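Local coordinates for protein phosphoribosylaminoimidazole carboxylase, ATPase subunit (Thermotoga maritima, PDB 3AX6) that probably catalyses the ATP-dependent conversion of 5-aminoimidazole ribonucleotide and bicarbonate to N5-carboxyaminoimidazole ribonucleotide, a step of de novo purine biosynthesis, at residues A[9-12]-A[13-16]; A[75-78]-A[79-83]; A[98-101]-A[102-105]; A[278-281]-A[282-285]. All blocks are in the same frame, centred on the assembly; numbering follows the deposited sequence.

Contact 1 (A[9-12]-A[13-16]); sequences GGQL and GKMM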
# COMPACT_ATOMS: atom_id res chain seq x y z
N GLY A 9 1.83 7.42 17.67
CA GLY A 9 0.75 7.47 16.70
C GLY A 9 0.98 8.32 15.47
O GLY A 9 0.05 8.64 14.74
N GLY A 10 2.24 8.70 15.24
CA GLY A 10 2.56 9.53 14.09
C GLY A 10 2.45 8.78 12.77
O GLY A 10 1.97 7.64 12.71
N GLN A 11 2.91 9.43 11.71
CA GLN A 11 2.86 8.84 10.38
C GLN A 11 3.55 7.48 10.27
O GLN A 11 3.05 6.58 9.59
CB GLN A 11 3.44 9.81 9.36
CG GLN A 11 3.16 9.40 7.92
CD GLN A 11 1.70 9.04 7.67
OE1 GLN A 11 0.78 9.73 8.15
NE2 GLN A 11 1.47 7.98 6.90
N LEU A 12 4.69 7.31 10.92
CA LEU A 12 5.39 6.02 10.87
C LEU A 12 4.51 4.96 11.50
O LEU A 12 4.27 3.91 10.91
CB LEU A 12 6.72 6.09 11.61
CG LEU A 12 7.77 7.01 10.97
CD1 LEU A 12 8.98 7.12 11.87
CD2 LEU A 12 8.16 6.44 9.62
N GLY A 13 4.01 5.23 12.70
CA GLY A 13 3.16 4.28 13.37
C GLY A 13 1.89 3.97 12.59
O GLY A 13 1.36 2.86 12.69
N LYS A 14 1.39 4.94 11.83
CA LYS A 14 0.18 4.71 11.06
C LYS A 14 0.49 3.73 9.95
O LYS A 14 -0.26 2.79 9.72
CB LYS A 14 -0.32 6.02 10.46
CG LYS A 14 -1.50 5.84 9.50
CD LYS A 14 -1.98 7.19 9.00
CE LYS A 14 -3.13 7.05 8.02
NZ LYS A 14 -3.71 8.39 7.75
N MSE A 15 1.60 3.96 9.26
CA MSE A 15 2.02 3.09 8.17
C MSE A 15 2.32 1.68 8.69
O MSE A 15 2.05 0.70 8.01
CB MSE A 15 3.23 3.70 7.46
CG MSE A 15 2.88 5.07 6.86
SE MSE A 15 4.35 6.09 6.12
CE MSE A 15 4.30 5.36 4.34
N MSE A 16 2.85 1.59 9.91
CA MSE A 16 3.13 0.29 10.53
C MSE A 16 1.77 -0.36 10.85
O MSE A 16 1.54 -1.54 10.58
CB MSE A 16 3.91 0.45 11.84
CG MSE A 16 5.34 0.93 11.73
SE MSE A 16 6.12 1.24 13.49
CE MSE A 16 5.62 -0.41 14.30
O HOH W 1 -1.59 9.97 7.10
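Gly10 and Lys14 close the first turn of helix 11-22, the amide N of Lys14 donating to Gly10 O at 2.9 Å, and the i to i+4 pattern then repeats from Met15 to Gln11 and from Met16 to Leu12. Gly10 is the N-cap. Gly13 N donates to Asp69 OD1, which anchors the glycine turn. Above this turn the chain of Gln11 is bent at chi2 (49°), which carries its amide back over the helix. There Gln11 NE2 lies against CG of Met15 at 3.2 Å and near its SE at 3.5 Å, the residue being modelled as selenomethionine. The other end of the amide serves Lys14, whose fully extended chain runs obliquely past it. One water joins the two tips, donating to Gln11 OE1 (2.6 Å) and accepting from Lys14 NZ (2.7 Å). A glutamine, its carbonyl oxygen an acceptor on a bendable chain, beside a long charged amine suits such a water bridge. The glycine pattern, with Gly8 before the turn, is consistent with the GxGxxG loop of Rossmann-type folds. The helix links strands 3-7 and 26-31 in a beta-alpha-beta unit; Met15 and Met16 face helix 277-285, Lys14 rests on helix 37-41, and Gln11 touches His331 of strand 328-332.

Contact 2 (A[75-78]-A[79-83]); sequences VQTL and KKLYN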
# COMPACT_ATOMS: atom_id res chain seq x y z
N VAL A 75 12.11 4.38 28.04
CA VAL A 75 12.90 3.20 27.76
C VAL A 75 13.14 2.34 29.00
O VAL A 75 13.18 1.11 28.91
CB VAL A 75 14.25 3.58 27.10
CG1 VAL A 75 14.99 4.59 27.97
CG2 VAL A 75 15.11 2.33 26.90
N GLN A 76 13.29 2.98 30.16
CA GLN A 76 13.56 2.24 31.39
C GLN A 76 12.40 1.35 31.83
O GLN A 76 12.62 0.24 32.31
CB GLN A 76 13.95 3.21 32.52
CG GLN A 76 15.31 3.89 32.32
CD GLN A 76 16.47 2.91 32.20
OE1 GLN A 76 16.73 2.11 33.10
NE2 GLN A 76 17.19 2.98 31.08
N THR A 77 11.17 1.82 31.68
CA THR A 77 10.03 0.99 32.07
C THR A 77 9.95 -0.18 31.10
O THR A 77 9.58 -1.29 31.48
CB THR A 77 8.69 1.78 32.06
OG1 THR A 77 7.63 0.92 32.48
CG2 THR A 77 8.37 2.26 30.66
N LEU A 78 10.32 0.06 29.84
CA LEU A 78 10.28 -1.01 28.85
C LEU A 78 11.31 -2.07 29.18
O LEU A 78 11.06 -3.26 29.00
CB LEU A 78 10.52 -0.46 27.45
CG LEU A 78 9.32 0.29 26.86
CD1 LEU A 78 9.71 0.97 25.56
CD2 LEU A 78 8.17 -0.70 26.64
N LYS A 79 12.47 -1.63 29.66
CA LYS A 79 13.54 -2.56 30.02
C LYS A 79 13.02 -3.45 31.15
O LYS A 79 13.29 -4.64 31.19
CB LYS A 79 14.78 -1.80 30.49
CG LYS A 79 15.95 -2.71 30.81
CD LYS A 79 17.14 -1.95 31.43
CE LYS A 79 17.82 -1.01 30.45
NZ LYS A 79 16.95 0.13 30.05
N LYS A 80 12.28 -2.84 32.06
CA LYS A 80 11.71 -3.58 33.18
C LYS A 80 10.82 -4.70 32.65
O LYS A 80 11.01 -5.88 32.96
CB LYS A 80 10.90 -2.62 34.06
CG LYS A 80 10.10 -3.27 35.18
CD LYS A 80 9.57 -2.22 36.16
CE LYS A 80 8.73 -2.86 37.27
NZ LYS A 80 7.46 -3.45 36.76
N LEU A 81 9.85 -4.33 31.82
CA LEU A 81 8.92 -5.28 31.22
C LEU A 81 9.63 -6.31 30.37
O LEU A 81 9.25 -7.48 30.35
CB LEU A 81 7.90 -4.52 30.38
CG LEU A 81 7.04 -3.58 31.22
CD1 LEU A 81 6.52 -2.46 30.34
CD2 LEU A 81 5.90 -4.37 31.89
N TYR A 82 10.66 -5.87 29.66
CA TYR A 82 11.42 -6.77 28.81
C TYR A 82 12.12 -7.83 29.66
O TYR A 82 12.26 -8.98 29.23
CB TYR A 82 12.44 -5.99 27.99
CG TYR A 82 13.40 -6.84 27.21
CD1 TYR A 82 14.60 -7.28 27.79
CD2 TYR A 82 13.15 -7.19 25.89
CE1 TYR A 82 15.53 -8.03 27.06
CE2 TYR A 82 14.07 -7.94 25.15
CZ TYR A 82 15.26 -8.35 25.74
OH TYR A 82 16.18 -9.05 25.00
N ASN A 83 12.54 -7.46 30.86
CA ASN A 83 13.21 -8.40 31.75
C ASN A 83 12.22 -9.35 32.40
O ASN A 83 12.62 -10.37 32.95
CB ASN A 83 13.99 -7.64 32.82
CG ASN A 83 15.30 -7.11 32.30
OD1 ASN A 83 15.83 -6.12 32.81
ND2 ASN A 83 15.84 -7.76 31.28
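Gln76 and Lys79 fold their polar ends together: the Gln76 chain turns at chi2 (-59°), and that of Lys79, after leaving CB with CG anti to the backbone N (chi1 -177°), bends at both chi3 and chi4. The two side chains run alongside one another in the same direction, and Gln76 NE2 comes to 3.0 Å from Lys79 NZ. Both atoms are donors, so they do not bond to each other. What gathers them is Glu96 OE2 in helix 92-99, which accepts a hydrogen bond from the amide and forms a salt bridge with the ammonium; Tyr93 of the same helix adds a cation-pi contact to Lys79. A long lysine and a glutamine suit this partly exposed side, since both can bend to share one carboxylate. The buried side is mostly apolar. Leu78 CD2 and Leu81 CD1 approach to 4.4 Å, and Leu81 CD1 also lies beside Thr77 OG1 at 4.2 Å. These leucines pack on Ile56 of helix 53-61 and on Ile88 of strand 87-88. The backbone beneath is regular helix, with Lys79 N to Val75 O at 2.9 Å and a nearly straight bond from Leu81 N to Thr77 O (170°). Near the start of the helix, Asp74 OD1 accepts from Thr77 N. Such an amphipathic helix, apolar toward the sheet and polar outward, is the crossover of a beta-alpha-beta unit, here between parallel strands 65-68 and 87-88 of the Rossmann-like preATP-grasp domain.

Contact 3 (A[98-101]-A[102-105]); sequences IQDK and FVQK. With ADP (adenosine-5'-diphosphate), chain E.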
# COMPACT_ATOMS: atom_id res chain seq x y z
N ILE A 98 21.46 2.96 21.30
CA ILE A 98 21.34 3.95 20.23
C ILE A 98 21.02 5.37 20.70
O ILE A 98 21.50 6.34 20.12
CB ILE A 98 20.27 3.50 19.21
CG1 ILE A 98 20.65 2.12 18.66
CG2 ILE A 98 20.17 4.52 18.08
CD1 ILE A 98 19.60 1.52 17.74
N GLN A 99 20.22 5.49 21.76
CA GLN A 99 19.84 6.80 22.29
C GLN A 99 21.00 7.72 22.67
O GLN A 99 20.87 8.94 22.62
CB GLN A 99 18.94 6.65 23.51
CG GLN A 99 17.54 6.17 23.20
CD GLN A 99 16.58 6.52 24.32
OE1 GLN A 99 16.85 6.24 25.49
NE2 GLN A 99 15.46 7.13 23.96
N ASP A 100 22.11 7.13 23.08
CA ASP A 100 23.27 7.92 23.47
C ASP A 100 24.36 7.71 22.43
O ASP A 100 24.90 6.61 22.28
CB ASP A 100 23.74 7.50 24.86
CG ASP A 100 25.03 8.17 25.28
OD1 ASP A 100 25.39 8.07 26.47
OD2 ASP A 100 25.69 8.79 24.42
N LYS A 101 24.67 8.78 21.71
CA LYS A 101 25.67 8.70 20.65
C LYS A 101 27.03 8.19 21.08
O LYS A 101 27.70 7.52 20.31
CB LYS A 101 25.83 10.07 19.98
CG LYS A 101 24.61 10.52 19.21
CD LYS A 101 24.97 11.65 18.26
CE LYS A 101 23.81 12.00 17.35
NZ LYS A 101 24.22 12.97 16.29
N PHE A 102 27.44 8.49 22.31
CA PHE A 102 28.74 8.02 22.78
C PHE A 102 28.73 6.51 23.03
O PHE A 102 29.61 5.79 22.55
CB PHE A 102 29.18 8.75 24.05
CG PHE A 102 30.52 8.30 24.56
CD1 PHE A 102 30.62 7.45 25.65
CD2 PHE A 102 31.68 8.69 23.91
CE1 PHE A 102 31.85 6.99 26.08
CE2 PHE A 102 32.92 8.24 24.33
CZ PHE A 102 33.01 7.39 25.42
N VAL A 103 27.76 6.04 23.79
CA VAL A 103 27.67 4.61 24.05
C VAL A 103 27.53 3.89 22.71
O VAL A 103 28.10 2.82 22.50
CB VAL A 103 26.47 4.27 24.97
CG1 VAL A 103 26.64 4.95 26.32
CG2 VAL A 103 25.19 4.73 24.32
N GLN A 104 26.78 4.50 21.79
CA GLN A 104 26.58 3.93 20.46
C GLN A 104 27.93 3.76 19.76
O GLN A 104 28.22 2.70 19.23
CB GLN A 104 25.67 4.82 19.62
CG GLN A 104 25.61 4.43 18.15
CD GLN A 104 24.62 5.26 17.36
OE1 GLN A 104 24.92 5.70 16.25
NE2 GLN A 104 23.43 5.46 17.91
N LYS A 105 28.75 4.81 19.78
CA LYS A 105 30.08 4.77 19.17
C LYS A 105 30.96 3.72 19.86
O LYS A 105 31.70 2.99 19.21
CB LYS A 105 30.76 6.14 19.27
CG LYS A 105 30.14 7.22 18.39
CD LYS A 105 30.26 6.86 16.92
CE LYS A 105 29.62 7.91 16.03
NZ LYS A 105 29.68 7.51 14.60
PB ADP E . 21.83 14.66 13.32
O1B ADP E . 21.44 13.59 12.36
O2B ADP E . 21.35 16.09 12.74
O3B ADP E . 21.08 14.35 14.80
PA ADP E . 24.39 14.09 12.39
O1A ADP E . 25.34 13.13 13.00
O2A ADP E . 23.54 13.31 11.25
O3A ADP E . 23.45 14.70 13.60
O5' ADP E . 25.24 15.33 11.77
C5' ADP E . 24.48 15.92 10.71
C4' ADP E . 25.38 16.27 9.52
O4' ADP E . 26.67 16.78 9.98
C3' ADP E . 25.68 15.03 8.66
O3' ADP E . 24.67 14.79 7.67
C2' ADP E . 27.05 15.35 8.07
O2' ADP E . 26.93 16.06 6.83
C1' ADP E . 27.73 16.19 9.17
N9 ADP E . 28.66 15.37 9.98
C8 ADP E . 28.33 14.51 11.00
N7 ADP E . 29.39 13.95 11.49
C5 ADP E . 30.48 14.40 10.83
C6 ADP E . 31.88 14.17 10.91
N6 ADP E . 32.38 13.28 11.83
N1 ADP E . 32.70 14.82 10.06
C2 ADP E . 32.23 15.68 9.15
N3 ADP E . 30.92 15.93 9.04
C4 ADP E . 30.02 15.32 9.85
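Lys101, whose carbonyl O accepts from Lys105 N at 3.0 Å, opens helix 101-110 immediately after an aspartate N-cap and sends its side chain to the nucleotide. That chain is extended beyond CG, long enough to bring NZ within 3.3 Å of O3A, the oxygen bridging the two phosphates of ADP. The bond is weak, yet a lysine suits the place: its charge faces the diphosphate, and Glu257 OE1 forms a long, weak ion pair with it. Behind Lys101 stands Asp100. With CG anti to the backbone N (chi1 174°), its carboxylate swings over the helix start, and OD2 takes the N-H of Phe102 at 2.8 Å, the donor coming from above the carboxylate plane. OD1 is held by a salt bridge to Arg140 NH2. Replacing Asp100 by alanine removes both carboxylate oxygens and would probably leave the Phe102 N-H without its cap and Arg140 without this partner. Further out, Gln104 points its extended chain back toward helix 92-99, where its NE2 lies 3.4 Å from Ile98 CG2 and donates to Glu257 OE2.

Contact 4 (A[278-281]-A[282-285]); sequences FEQH and IRAI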
# COMPACT_ATOMS: atom_id res chain seq x y z
N PHE A 278 7.79 -1.30 6.13
CA PHE A 278 6.76 -1.43 7.16
C PHE A 278 6.24 -2.86 7.29
O PHE A 278 5.99 -3.33 8.39
CB PHE A 278 5.63 -0.45 6.86
CG PHE A 278 6.04 0.99 7.00
CD1 PHE A 278 6.16 1.58 8.25
CD2 PHE A 278 6.34 1.75 5.87
CE1 PHE A 278 6.57 2.91 8.38
CE2 PHE A 278 6.74 3.07 5.99
CZ PHE A 278 6.86 3.66 7.24
N GLU A 279 6.06 -3.54 6.16
CA GLU A 279 5.63 -4.93 6.22
C GLU A 279 6.80 -5.71 6.81
O GLU A 279 6.62 -6.58 7.66
CB GLU A 279 5.35 -5.48 4.82
CG GLU A 279 4.95 -6.95 4.85
CD GLU A 279 4.84 -7.56 3.48
OE1 GLU A 279 4.54 -6.83 2.52
OE2 GLU A 279 5.04 -8.79 3.37
N GLN A 280 8.00 -5.39 6.35
CA GLN A 280 9.22 -6.06 6.80
C GLN A 280 9.38 -5.97 8.31
O GLN A 280 9.73 -6.95 8.97
CB GLN A 280 10.44 -5.43 6.10
CG GLN A 280 11.69 -6.28 6.14
CD GLN A 280 11.56 -7.54 5.30
OE1 GLN A 280 10.85 -8.48 5.67
NE2 GLN A 280 12.23 -7.56 4.16
N HIS A 281 9.10 -4.78 8.85
CA HIS A 281 9.20 -4.54 10.28
C HIS A 281 8.25 -5.45 11.06
O HIS A 281 8.61 -6.00 12.11
CB HIS A 281 8.89 -3.08 10.59
CG HIS A 281 9.09 -2.71 12.03
ND1 HIS A 281 10.33 -2.73 12.63
CD2 HIS A 281 8.21 -2.32 12.98
CE1 HIS A 281 10.21 -2.37 13.90
NE2 HIS A 281 8.93 -2.12 14.14
N ILE A 282 7.03 -5.60 10.55
CA ILE A 282 6.04 -6.45 11.20
C ILE A 282 6.52 -7.89 11.16
O ILE A 282 6.46 -8.60 12.17
CB ILE A 282 4.65 -6.38 10.50
CG1 ILE A 282 4.13 -4.94 10.51
CG2 ILE A 282 3.66 -7.30 11.22
CD1 ILE A 282 4.09 -4.29 11.87
N ARG A 283 7.00 -8.33 10.00
CA ARG A 283 7.51 -9.69 9.87
C ARG A 283 8.61 -9.96 10.89
O ARG A 283 8.62 -10.99 11.55
CB ARG A 283 8.08 -9.95 8.46
CG ARG A 283 7.06 -10.02 7.32
CD ARG A 283 7.75 -10.63 6.10
NE ARG A 283 7.01 -10.48 4.86
CZ ARG A 283 6.93 -11.43 3.92
NH1 ARG A 283 7.55 -12.59 4.11
NH2 ARG A 283 6.25 -11.22 2.81
N ALA A 284 9.54 -9.01 11.02
CA ALA A 284 10.66 -9.18 11.93
C ALA A 284 10.27 -9.22 13.41
O ALA A 284 10.75 -10.08 14.15
CB ALA A 284 11.70 -8.10 11.69
N ILE A 285 9.41 -8.31 13.85
CA ILE A 285 9.05 -8.32 15.26
C ILE A 285 8.14 -9.49 15.63
O ILE A 285 8.00 -9.83 16.80
CB ILE A 285 8.40 -7.00 15.70
CG1 ILE A 285 7.00 -6.86 15.11
CG2 ILE A 285 9.29 -5.83 15.29
CD1 ILE A 285 6.26 -5.62 15.59
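His281 offers one face of its imidazole to Ile285, whose CG2 sits 4.0 Å from the ring centroid and 19° off the normal, a CH-pi contact displaced toward the CE1-NE2 rim. At the ring's edge, ND1 accepts from the backbone N of Ile240, while NE2 is hydrogen-bonded to Thr67 OG1; together they fix its rotation. Histidine suits this buried spot, having two polar edge atoms and a face for a methyl group. The second flat group is the guanidinium of Arg283. Glu279 OE2 lies at its edge, in plane, receiving NH2 at 2.8 Å and NE at 3.0 Å, with the carboxylate turned only 21° from the guanidinium. This is the i to i+4 salt bridge of an alpha-helix: Glu279 leaves with CG anti to its N (chi1 177°) and runs beside Arg283 in the same direction. Gln280 crosses from the other flank, its OE1 3.8 Å from Arg283 CD, and its NE2 is spent on Gly291 O. The helix, 277-285, also borders the dimer interface, where Arg283 NH2 bonds Leu328 O of the second subunit. A leucine in place of Arg283 would probably leave Glu279 with an unbalanced charge and Leu328 O of the second subunit without this donor. Along the backbone, Arg283 N meets Glu279 O at 2.9 Å in a nearly straight bond.

Overall arrangement
Two pairs of the four contacts meet directly. Contacts 1 and 4, with centres 13 Å apart, pack helix 11-22 on helix 277-285: Met16 CE touches His281 CD2 at 3.5 Å, and Phe278 CE1 lies 3.6 Å from Met15 CB. Contacts 2 and 3, 18 Å apart between centres, are joined through Val75 CG1 and Gln99 OE1 (3.5 Å). Contact 3 alone reaches ADP, through Lys101. Contacts 1 and 3 lie on opposite sides of the chain's centre, their nearest atoms about 13 Å apart. Between contact 1 and ADP the nearest atoms, Leu12 CD1 and ADP O1B, are about 14 Å apart, and contact 4 adds a link to the second subunit.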